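Local structure of tRNA-5-methyluridine(54) 2-sulfurtransferase (Pyrococcus horikoshii, 3VRH) at residues A[1-6]-A[19-25]; A[26-31]-A[203-207]; A[141-146]-A[295-300]; A[271-275]-A[284-288]. The protein catalyses the ATP-dependent 2-thiolation of 5-methyluridine 54 in the T loop of tRNA, a modification that stabilises tRNA at high temperature. The contacts are given in a common frame with arbitrary orientation. Numbering follows the deposited sequence.

Contact 1 (A[1-6]-A[19-25]); sequences MKCKFC and MYLCEEH. With ZN (zinc ion), chain B.
M1 lies across one face of the Y20 ring, its CG 4.0 Å from the ring centroid in a CH-pi contact and its SD 4.8 Å from it, a Met-aromatic contact made with all three chi angles of M1 in m. Residues 1-3 are extended; K4 and F5 then turn the chain, and C6 is extended again. K4 N donates to Y20 O (2.8 Å), which brings C3 opposite L21 (CA atoms 4.4 Å apart). C3 SG, in the t rotamer, accepts from F5 N (3.3 Å), closing a zinc knuckle, and from C22 N (3.4 Å). The zinc-binding CxxC, the hairpin of strands 12-14 and 19-21 and the following helix are consistent with a treble-clef zinc finger. C22, chi1 p, N-caps that helix, its SG taking H25 N at 3.4 Å. Zinc is held by C3 SG (2.4 Å), C6 SG (2.5 Å), C22 SG (2.5 Å) and H25 ND1 (2.2 Å). F5 CB sits 3.7 Å above the H25 ring centroid, while F5 CD2 reaches L21 CD2 at 3.7 Å.

Contact 2 (A[26-31]-A[203-207]); sequences FKEYFE and EVVAY
Y207 contributes the largest surface to this crossing of two helical segments, 26-31 and 203-207, whose axes approach to 10.6 Å with their directions 130° apart (signed crossing angle -130°). The closest CA atoms, 6.4 Å apart, belong to K27 and Y207. With chi1 t, the Y207 side chain enters as a knob among F26, K27, F30 and E31. Its OH donates to E31 OE1 at 2.6 Å, an oxygen that also meets K69 in a salt bridge, so the polar tip of the knob is satisfied.

F30, likewise chi1 t, lies beside the knob. Its ring forms an offset stack with that of Y207, centroids 4.5 Å apart and planes at 21°, and Y207 CB stands 4.0 Å above the F30 centroid. F30 CZ also reaches V204 CG2 at 4.1 Å.

One turn before Y207, E203 (chi1 m, chi2 t) extends its carboxylate toward the other helix, where OE2 accepts from Y29 OH at 2.7 Å. Between these polar ends F26 fills the interface, its CE2 3.7 Å from A206 CB and its CZ 3.3 Å from E203 O. V62 and V66 of helix 58-69 touch F30 and Y207 respectively. Here a single aromatic knob-into-hole, reinforced by an offset stack, joins the helix that leaves the zinc finger to helix 201-211 of the PP-loop ATPase domain.

Contact 3 (A[141-146]-A[295-300]); sequences KFAYDN and EINFKV
E295 opens an irregular, largely extended segment that runs past the C-terminal end of helix 127-145. Its carboxylate, with chi1 and chi2 both t, places OE1 2.9 Å from K141 NZ in a salt bridge; R276 is a second ionic partner of this glutamate. At I296 the backbone O accepts from the same K141 NZ at 2.8 Å. That ammonium group also forms a salt bridge with D145 OD2 (2.9 Å), one helical turn on, so K141, D145 and E295 make up a network. N297 starts an Asx turn, its OD1 accepting from K299 N at 3.2 Å.

F298, with phi/psi of -95/3 and chi1 m, is the residue most covered. Its N donates to D145 OD2 (2.7 Å), its CB packs on F142 CD2 (3.6 Å), and its CA lies 5.1 Å from that of F142. F298 O accepts from N146 ND2 at 2.9 Å. K299 rests its CD 3.6 Å from D145 O, and V300 N donates to N146 OD1 (2.9 Å). The N146 amide thus bridges the backbone of F298 and V300, while its ND2 also donates to F142 O at 3.0 Å.

V300 CG2 meets F142 CZ at 4.1 Å. F142 reaches L51 of strand 49-53, whereas F298 and V300 touch V108 and H106 of strand 105-109, placing the segment between helix 127-145 and the edge of the central sheet.

Contact 4 (A[271-275]-A[284-288]); sequences ECKIC and CAFCK. With ZN (zinc ion), chain C.
Residues 271-275 form a loop with an extended C272 (phi/psi -63/138) that turns at K273, whereas 284-288 passes from an extended C284 into the first turn of helix 285-290, closed by K288 N to C284 O at 2.8 Å. Across the pair the CA atoms of C272 and C284 are 5.4 Å apart, those of I274 and C287 7.1 Å. C272, chi1 t, directs SG to accept from I274 N (3.1 Å) and, weakly, from C284 N (3.3 Å). C284 is the N-cap, its SG accepting from C287 N at 3.5 Å. I274 CG2 packs on C287 SG at 3.6 Å. The zinc ion lies 2.6 Å from C272 SG, 2.6 Å from C275 SG (chi1 p), 2.7 Å from C284 SG and 2.5 Å from C287 SG (chi1 m). Y137 of helix 127-145 stacks on F286 and touches C275 and C284. Two CxxC pairs, one in a knuckle and one at a helix N-terminus, thereby build a Cys4 zinc site, consistent with a structural role.

In the fold
Along the chain contact 1 comes first, and helix 23-40 carries it directly into contact 2: their centres are 12 Å apart, and M19 and L21 pack on Y29. Contacts 3 and 4 form a second pair, 14 Å between centres, where E295 and K141 meet the backbone of C275; both segments of contact 4 fall between those of contact 3. The pairs lie on opposite sides of the chain's centre, with contacts 1 and 4 52 Å apart between centres. Contacts 2 and 3 tie the N-terminal and C-terminal zinc modules to helices 201-211 and 127-145 of the PP-loop domain, so the two modules flank the ATP-binding catalytic core.

Contact 1 (A[1-6]-A[19-25])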
# COMPACT_ATOMS: atom_id res chain seq x y z
N MET A 1 -6.38 32.35 -17.06
CA MET A 1 -5.12 31.86 -17.59
C MET A 1 -5.24 31.60 -19.09
O MET A 1 -6.33 31.31 -19.60
CB MET A 1 -4.70 30.57 -16.88
CG MET A 1 -4.71 30.64 -15.36
SD MET A 1 -3.58 31.88 -14.70
CE MET A 1 -2.05 31.41 -15.53
N LYS A 2 -4.12 31.70 -19.79
CA LYS A 2 -4.11 31.44 -21.22
C LYS A 2 -3.31 30.18 -21.53
O LYS A 2 -2.46 29.76 -20.74
CB LYS A 2 -3.59 32.65 -22.00
CG LYS A 2 -4.54 33.86 -21.93
CD LYS A 2 -5.96 33.50 -22.43
CE LYS A 2 -7.01 34.55 -22.04
NZ LYS A 2 -8.41 34.08 -22.29
N CYS A 3 -3.60 29.59 -22.68
CA CYS A 3 -2.92 28.38 -23.09
C CYS A 3 -1.42 28.62 -23.27
O CYS A 3 -0.99 29.71 -23.66
CB CYS A 3 -3.57 27.83 -24.37
SG CYS A 3 -2.78 26.35 -25.04
N LYS A 4 -0.63 27.59 -22.99
CA LYS A 4 0.81 27.65 -23.20
C LYS A 4 1.16 27.82 -24.69
O LYS A 4 2.21 28.38 -25.02
CB LYS A 4 1.47 26.38 -22.65
CG LYS A 4 2.99 26.41 -22.71
CD LYS A 4 3.62 25.11 -22.21
CE LYS A 4 5.04 24.91 -22.75
NZ LYS A 4 5.66 23.63 -22.27
N PHE A 5 0.30 27.32 -25.57
CA PHE A 5 0.65 27.22 -26.99
C PHE A 5 -0.12 28.17 -27.92
O PHE A 5 0.16 28.23 -29.12
CB PHE A 5 0.50 25.78 -27.48
CG PHE A 5 1.47 24.84 -26.85
CD1 PHE A 5 2.79 24.82 -27.26
CD2 PHE A 5 1.07 23.97 -25.85
CE1 PHE A 5 3.71 23.94 -26.67
CE2 PHE A 5 1.97 23.10 -25.26
CZ PHE A 5 3.29 23.09 -25.67
N CYS A 6 -1.08 28.89 -27.35
CA CYS A 6 -1.82 29.90 -28.10
C CYS A 6 -2.46 30.89 -27.15
O CYS A 6 -2.17 30.92 -25.95
CB CYS A 6 -2.87 29.27 -29.01
SG CYS A 6 -4.37 28.66 -28.19
N MET A 19 1.75 23.12 -17.35
CA MET A 19 1.25 23.95 -18.44
C MET A 19 -0.27 24.09 -18.39
O MET A 19 -0.98 23.13 -18.06
CB MET A 19 1.64 23.36 -19.79
CG MET A 19 1.23 21.92 -19.97
SD MET A 19 2.03 21.21 -21.41
CE MET A 19 1.87 19.45 -21.06
N TYR A 20 -0.75 25.28 -18.71
CA TYR A 20 -2.18 25.47 -18.95
C TYR A 20 -2.41 25.19 -20.41
O TYR A 20 -1.57 25.55 -21.25
CB TYR A 20 -2.60 26.89 -18.60
CG TYR A 20 -2.54 27.15 -17.11
CD1 TYR A 20 -3.64 26.92 -16.31
CD2 TYR A 20 -1.37 27.59 -16.51
CE1 TYR A 20 -3.60 27.14 -14.95
CE2 TYR A 20 -1.32 27.82 -15.15
CZ TYR A 20 -2.43 27.58 -14.37
OH TYR A 20 -2.39 27.80 -13.01
N LEU A 21 -3.53 24.54 -20.72
CA LEU A 21 -3.87 24.18 -22.10
C LEU A 21 -5.32 24.49 -22.42
O LEU A 21 -6.21 24.25 -21.61
CB LEU A 21 -3.62 22.68 -22.33
CG LEU A 21 -2.21 22.12 -22.22
CD1 LEU A 21 -2.25 20.62 -22.47
CD2 LEU A 21 -1.25 22.83 -23.20
N CYS A 22 -5.56 25.01 -23.62
CA CYS A 22 -6.91 25.19 -24.12
C CYS A 22 -7.47 23.82 -24.50
O CYS A 22 -6.75 22.81 -24.48
CB CYS A 22 -6.90 26.10 -25.35
SG CYS A 22 -6.28 25.31 -26.86
N GLU A 23 -8.76 23.79 -24.85
CA GLU A 23 -9.43 22.56 -25.22
C GLU A 23 -8.70 21.78 -26.30
O GLU A 23 -8.46 20.59 -26.15
CB GLU A 23 -10.85 22.86 -25.70
CG GLU A 23 -11.87 23.06 -24.61
CD GLU A 23 -13.29 22.89 -25.13
OE1 GLU A 23 -14.22 23.49 -24.55
OE2 GLU A 23 -13.46 22.15 -26.13
N GLU A 24 -8.34 22.45 -27.40
CA GLU A 24 -7.78 21.74 -28.54
C GLU A 24 -6.38 21.24 -28.28
O GLU A 24 -6.02 20.14 -28.69
CB GLU A 24 -7.82 22.61 -29.80
CG GLU A 24 -9.22 22.77 -30.36
CD GLU A 24 -9.86 21.44 -30.74
OE1 GLU A 24 -9.16 20.59 -31.35
OE2 GLU A 24 -11.05 21.23 -30.43
N HIS A 25 -5.59 22.05 -27.57
CA HIS A 25 -4.24 21.64 -27.22
C HIS A 25 -4.22 20.60 -26.12
O HIS A 25 -3.26 19.82 -26.03
CB HIS A 25 -3.34 22.84 -26.87
CG HIS A 25 -2.78 23.53 -28.07
ND1 HIS A 25 -3.18 24.79 -28.44
CD2 HIS A 25 -1.93 23.10 -29.03
CE1 HIS A 25 -2.57 25.14 -29.56
NE2 HIS A 25 -1.81 24.13 -29.94
ZN ZN B . -4.01 26.39 -27.13

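Contact 2 (A[26-31]-A[203-207])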
# COMPACT_ATOMS: atom_id res chain seq x y z
N PHE A 26 -5.26 20.57 -25.29
CA PHE A 26 -5.41 19.49 -24.33
C PHE A 26 -5.70 18.16 -25.04
O PHE A 26 -5.10 17.13 -24.72
CB PHE A 26 -6.51 19.77 -23.31
CG PHE A 26 -6.88 18.58 -22.49
CD1 PHE A 26 -5.96 18.04 -21.58
CD2 PHE A 26 -8.11 17.96 -22.64
CE1 PHE A 26 -6.29 16.93 -20.82
CE2 PHE A 26 -8.44 16.84 -21.89
CZ PHE A 26 -7.53 16.32 -20.98
N LYS A 27 -6.65 18.20 -25.98
CA LYS A 27 -7.01 17.02 -26.77
C LYS A 27 -5.75 16.43 -27.39
O LYS A 27 -5.49 15.23 -27.29
CB LYS A 27 -8.03 17.38 -27.85
CG LYS A 27 -9.46 17.41 -27.32
CD LYS A 27 -10.43 18.24 -28.17
CE LYS A 27 -10.48 17.80 -29.62
NZ LYS A 27 -11.65 18.43 -30.34
N GLU A 28 -4.97 17.31 -28.01
CA GLU A 28 -3.71 16.94 -28.65
C GLU A 28 -2.72 16.34 -27.66
O GLU A 28 -2.13 15.28 -27.92
CB GLU A 28 -3.11 18.16 -29.35
CG GLU A 28 -1.73 17.92 -29.95
CD GLU A 28 -1.25 19.06 -30.85
OE1 GLU A 28 -1.83 20.17 -30.81
OE2 GLU A 28 -0.27 18.84 -31.60
N TYR A 29 -2.54 17.00 -26.52
CA TYR A 29 -1.69 16.44 -25.46
C TYR A 29 -2.15 15.04 -25.06
O TYR A 29 -1.35 14.11 -24.92
CB TYR A 29 -1.65 17.39 -24.26
CG TYR A 29 -1.36 16.74 -22.92
CD1 TYR A 29 -2.40 16.23 -22.15
CD2 TYR A 29 -0.06 16.64 -22.43
CE1 TYR A 29 -2.16 15.63 -20.93
CE2 TYR A 29 0.20 16.04 -21.20
CZ TYR A 29 -0.87 15.54 -20.45
OH TYR A 29 -0.66 14.93 -19.23
N PHE A 30 -3.46 14.87 -24.92
CA PHE A 30 -3.99 13.60 -24.41
C PHE A 30 -3.75 12.50 -25.44
O PHE A 30 -3.30 11.39 -25.11
CB PHE A 30 -5.48 13.74 -24.10
CG PHE A 30 -6.09 12.55 -23.41
CD1 PHE A 30 -6.62 11.50 -24.14
CD2 PHE A 30 -6.21 12.52 -22.02
CE1 PHE A 30 -7.21 10.43 -23.51
CE2 PHE A 30 -6.80 11.44 -21.38
CZ PHE A 30 -7.31 10.39 -22.14
N GLU A 31 -4.04 12.82 -26.69
CA GLU A 31 -3.88 11.88 -27.78
C GLU A 31 -2.41 11.50 -27.98
O GLU A 31 -2.07 10.33 -28.22
CB GLU A 31 -4.49 12.47 -29.07
CG GLU A 31 -6.02 12.57 -29.04
CD GLU A 31 -6.56 13.76 -29.85
OE1 GLU A 31 -7.71 14.18 -29.61
OE2 GLU A 31 -5.82 14.28 -30.71
N GLU A 203 -7.82 13.59 -16.28
CA GLU A 203 -7.60 13.89 -17.70
C GLU A 203 -8.63 13.17 -18.59
O GLU A 203 -9.10 13.72 -19.57
CB GLU A 203 -6.17 13.54 -18.11
CG GLU A 203 -5.17 14.46 -17.46
CD GLU A 203 -3.74 14.04 -17.67
OE1 GLU A 203 -3.47 12.83 -17.83
OE2 GLU A 203 -2.88 14.94 -17.66
N VAL A 204 -8.99 11.94 -18.21
CA VAL A 204 -10.02 11.20 -18.93
C VAL A 204 -11.36 11.94 -18.88
O VAL A 204 -11.98 12.18 -19.93
CB VAL A 204 -10.18 9.77 -18.42
CG1 VAL A 204 -11.36 9.09 -19.09
CG2 VAL A 204 -8.89 8.97 -18.65
N VAL A 205 -11.79 12.31 -17.68
CA VAL A 205 -12.99 13.14 -17.54
C VAL A 205 -12.92 14.38 -18.44
O VAL A 205 -13.84 14.64 -19.22
CB VAL A 205 -13.25 13.58 -16.08
CG1 VAL A 205 -14.35 14.66 -16.04
CG2 VAL A 205 -13.65 12.37 -15.24
N ALA A 206 -11.81 15.11 -18.37
CA ALA A 206 -11.68 16.31 -19.18
C ALA A 206 -11.72 16.03 -20.69
O ALA A 206 -12.24 16.82 -21.48
CB ALA A 206 -10.42 17.08 -18.79
N TYR A 207 -11.18 14.89 -21.10
CA TYR A 207 -11.15 14.58 -22.51
C TYR A 207 -12.54 14.24 -23.05
O TYR A 207 -12.95 14.77 -24.07
CB TYR A 207 -10.17 13.44 -22.81
CG TYR A 207 -9.98 13.22 -24.29
CD1 TYR A 207 -10.77 12.32 -24.98
CD2 TYR A 207 -9.02 13.94 -24.99
CE1 TYR A 207 -10.60 12.12 -26.36
CE2 TYR A 207 -8.83 13.75 -26.35
CZ TYR A 207 -9.62 12.84 -27.03
OH TYR A 207 -9.45 12.64 -28.39

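Contact 3 (A[141-146]-A[295-300])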
# COMPACT_ATOMS: atom_id res chain seq x y z
N LYS A 141 -13.58 -14.59 -25.08
CA LYS A 141 -14.09 -15.56 -26.05
C LYS A 141 -14.65 -14.91 -27.31
O LYS A 141 -14.58 -15.49 -28.39
CB LYS A 141 -15.11 -16.52 -25.43
CG LYS A 141 -15.44 -17.70 -26.35
CD LYS A 141 -16.13 -18.85 -25.64
CE LYS A 141 -16.00 -20.13 -26.46
NZ LYS A 141 -16.27 -19.87 -27.92
N PHE A 142 -15.19 -13.69 -27.17
CA PHE A 142 -15.70 -12.95 -28.32
C PHE A 142 -14.55 -12.49 -29.18
O PHE A 142 -14.62 -12.54 -30.41
CB PHE A 142 -16.52 -11.73 -27.88
CG PHE A 142 -17.17 -11.01 -29.03
CD1 PHE A 142 -16.47 -10.06 -29.76
CD2 PHE A 142 -18.48 -11.30 -29.39
CE1 PHE A 142 -17.07 -9.42 -30.82
CE2 PHE A 142 -19.07 -10.66 -30.45
CZ PHE A 142 -18.36 -9.71 -31.16
N ALA A 143 -13.49 -12.01 -28.54
CA ALA A 143 -12.30 -11.59 -29.27
C ALA A 143 -11.71 -12.78 -30.00
O ALA A 143 -11.26 -12.67 -31.14
CB ALA A 143 -11.27 -11.00 -28.31
N TYR A 144 -11.72 -13.92 -29.33
CA TYR A 144 -11.08 -15.12 -29.84
C TYR A 144 -11.86 -15.70 -31.02
O TYR A 144 -11.31 -15.88 -32.11
CB TYR A 144 -10.92 -16.15 -28.72
CG TYR A 144 -10.58 -17.54 -29.21
CD1 TYR A 144 -9.34 -17.81 -29.79
CD2 TYR A 144 -11.49 -18.59 -29.08
CE1 TYR A 144 -9.03 -19.08 -30.25
CE2 TYR A 144 -11.18 -19.87 -29.52
CZ TYR A 144 -9.95 -20.11 -30.10
OH TYR A 144 -9.65 -21.38 -30.55
N ASP A 145 -13.15 -15.96 -30.79
CA ASP A 145 -14.07 -16.47 -31.80
C ASP A 145 -14.08 -15.67 -33.08
O ASP A 145 -14.31 -16.22 -34.15
CB ASP A 145 -15.49 -16.49 -31.26
CG ASP A 145 -15.72 -17.61 -30.29
OD1 ASP A 145 -14.82 -18.46 -30.15
OD2 ASP A 145 -16.81 -17.66 -29.67
N ASN A 146 -13.84 -14.37 -32.98
CA ASN A 146 -13.94 -13.49 -34.14
C ASN A 146 -12.59 -13.10 -34.70
O ASN A 146 -12.51 -12.23 -35.57
CB ASN A 146 -14.76 -12.23 -33.81
CG ASN A 146 -16.24 -12.51 -33.70
OD1 ASN A 146 -16.92 -12.57 -34.71
ND2 ASN A 146 -16.73 -12.72 -32.47
N GLU A 295 -20.70 -25.10 -25.42
CA GLU A 295 -19.87 -23.94 -25.73
C GLU A 295 -20.74 -22.81 -26.27
O GLU A 295 -21.76 -23.06 -26.90
CB GLU A 295 -18.80 -24.32 -26.75
CG GLU A 295 -17.82 -23.19 -27.04
CD GLU A 295 -16.79 -23.53 -28.08
OE1 GLU A 295 -16.33 -22.61 -28.79
OE2 GLU A 295 -16.42 -24.73 -28.19
N ILE A 296 -20.35 -21.57 -26.01
CA ILE A 296 -21.04 -20.44 -26.64
C ILE A 296 -20.23 -19.95 -27.81
O ILE A 296 -19.02 -19.68 -27.69
CB ILE A 296 -21.28 -19.29 -25.66
CG1 ILE A 296 -22.07 -19.78 -24.46
CG2 ILE A 296 -22.01 -18.17 -26.36
CD1 ILE A 296 -22.06 -18.83 -23.31
N ASN A 297 -20.89 -19.84 -28.96
CA ASN A 297 -20.23 -19.41 -30.18
C ASN A 297 -20.46 -17.92 -30.37
O ASN A 297 -21.58 -17.51 -30.66
CB ASN A 297 -20.79 -20.18 -31.37
CG ASN A 297 -19.94 -20.04 -32.61
OD1 ASN A 297 -19.04 -19.20 -32.68
ND2 ASN A 297 -20.22 -20.87 -33.61
N PHE A 298 -19.42 -17.11 -30.21
CA PHE A 298 -19.57 -15.65 -30.32
C PHE A 298 -19.25 -15.10 -31.70
O PHE A 298 -19.29 -13.88 -31.91
CB PHE A 298 -18.74 -14.92 -29.26
CG PHE A 298 -19.29 -15.05 -27.88
CD1 PHE A 298 -20.43 -14.35 -27.51
CD2 PHE A 298 -18.68 -15.86 -26.95
CE1 PHE A 298 -20.93 -14.47 -26.24
CE2 PHE A 298 -19.18 -15.98 -25.68
CZ PHE A 298 -20.31 -15.29 -25.32
N LYS A 299 -18.95 -16.01 -32.63
CA LYS A 299 -18.72 -15.64 -34.02
C LYS A 299 -19.89 -14.84 -34.61
O LYS A 299 -21.06 -15.22 -34.47
CB LYS A 299 -18.45 -16.89 -34.86
CG LYS A 299 -18.25 -16.61 -36.33
CD LYS A 299 -16.99 -15.80 -36.59
CE LYS A 299 -16.75 -15.62 -38.08
NZ LYS A 299 -17.67 -14.61 -38.69
N VAL A 300 -19.58 -13.72 -35.26
CA VAL A 300 -20.61 -12.91 -35.89
C VAL A 300 -20.19 -12.53 -37.31
O VAL A 300 -19.00 -12.37 -37.60
CB VAL A 300 -20.95 -11.63 -35.07
CG1 VAL A 300 -21.52 -11.98 -33.70
CG2 VAL A 300 -19.72 -10.74 -34.93

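Contact 4 (A[271-275]-A[284-288])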
# COMPACT_ATOMS: atom_id res chain seq x y z
N GLU A 271 -7.35 -27.05 -21.27
CA GLU A 271 -8.46 -26.55 -22.08
C GLU A 271 -9.74 -27.03 -21.45
O GLU A 271 -9.86 -28.19 -21.09
CB GLU A 271 -8.39 -27.05 -23.52
CG GLU A 271 -7.60 -26.16 -24.45
CD GLU A 271 -7.89 -26.43 -25.93
OE1 GLU A 271 -8.66 -27.37 -26.25
OE2 GLU A 271 -7.33 -25.67 -26.76
N CYS A 272 -10.71 -26.13 -21.34
CA CYS A 272 -11.97 -26.49 -20.71
C CYS A 272 -12.71 -27.58 -21.48
O CYS A 272 -12.78 -27.53 -22.71
CB CYS A 272 -12.87 -25.28 -20.57
SG CYS A 272 -14.47 -25.78 -19.98
N LYS A 273 -13.27 -28.54 -20.75
CA LYS A 273 -13.99 -29.66 -21.35
C LYS A 273 -15.32 -29.25 -21.98
O LYS A 273 -16.00 -30.08 -22.60
CB LYS A 273 -14.26 -30.76 -20.30
CG LYS A 273 -13.00 -31.41 -19.72
CD LYS A 273 -13.30 -32.70 -18.97
CE LYS A 273 -12.01 -33.50 -18.75
NZ LYS A 273 -12.23 -34.80 -18.03
N ILE A 274 -15.70 -27.99 -21.80
CA ILE A 274 -16.97 -27.51 -22.33
C ILE A 274 -16.78 -26.55 -23.50
O ILE A 274 -17.38 -26.72 -24.55
CB ILE A 274 -17.84 -26.85 -21.25
CG1 ILE A 274 -18.23 -27.88 -20.20
CG2 ILE A 274 -19.11 -26.27 -21.86
CD1 ILE A 274 -18.82 -29.13 -20.79
N CYS A 275 -15.92 -25.55 -23.31
CA CYS A 275 -15.82 -24.46 -24.27
C CYS A 275 -14.41 -24.37 -24.83
O CYS A 275 -14.15 -23.58 -25.74
CB CYS A 275 -16.17 -23.14 -23.59
SG CYS A 275 -14.85 -22.52 -22.48
N CYS A 284 -13.99 -25.05 -16.76
CA CYS A 284 -13.53 -23.72 -16.38
C CYS A 284 -14.49 -23.01 -15.42
O CYS A 284 -15.62 -23.46 -15.19
CB CYS A 284 -13.19 -22.86 -17.61
SG CYS A 284 -14.51 -21.82 -18.25
N ALA A 285 -14.00 -21.93 -14.82
CA ALA A 285 -14.74 -21.18 -13.81
C ALA A 285 -16.09 -20.70 -14.35
O ALA A 285 -17.13 -20.95 -13.75
CB ALA A 285 -13.91 -19.99 -13.32
N PHE A 286 -16.04 -20.01 -15.49
CA PHE A 286 -17.25 -19.52 -16.15
C PHE A 286 -18.25 -20.66 -16.32
O PHE A 286 -19.37 -20.57 -15.84
CB PHE A 286 -16.90 -18.93 -17.51
CG PHE A 286 -18.08 -18.34 -18.25
CD1 PHE A 286 -18.47 -17.02 -18.02
CD2 PHE A 286 -18.77 -19.08 -19.19
CE1 PHE A 286 -19.52 -16.46 -18.70
CE2 PHE A 286 -19.84 -18.52 -19.88
CZ PHE A 286 -20.22 -17.21 -19.63
N CYS A 287 -17.81 -21.73 -16.98
CA CYS A 287 -18.67 -22.88 -17.25
C CYS A 287 -19.23 -23.55 -16.01
O CYS A 287 -20.39 -23.96 -15.99
CB CYS A 287 -17.92 -23.92 -18.08
SG CYS A 287 -17.94 -23.52 -19.81
N LYS A 288 -18.40 -23.69 -14.97
CA LYS A 288 -18.89 -24.28 -13.73
C LYS A 288 -19.93 -23.37 -13.06
O LYS A 288 -20.98 -23.84 -12.63
CB LYS A 288 -17.74 -24.62 -12.76
CG LYS A 288 -16.87 -25.78 -13.24
CD LYS A 288 -15.72 -26.08 -12.28
CE LYS A 288 -16.17 -26.99 -11.14
NZ LYS A 288 -15.07 -27.26 -10.17
ZN ZN C . -15.52 -23.39 -20.15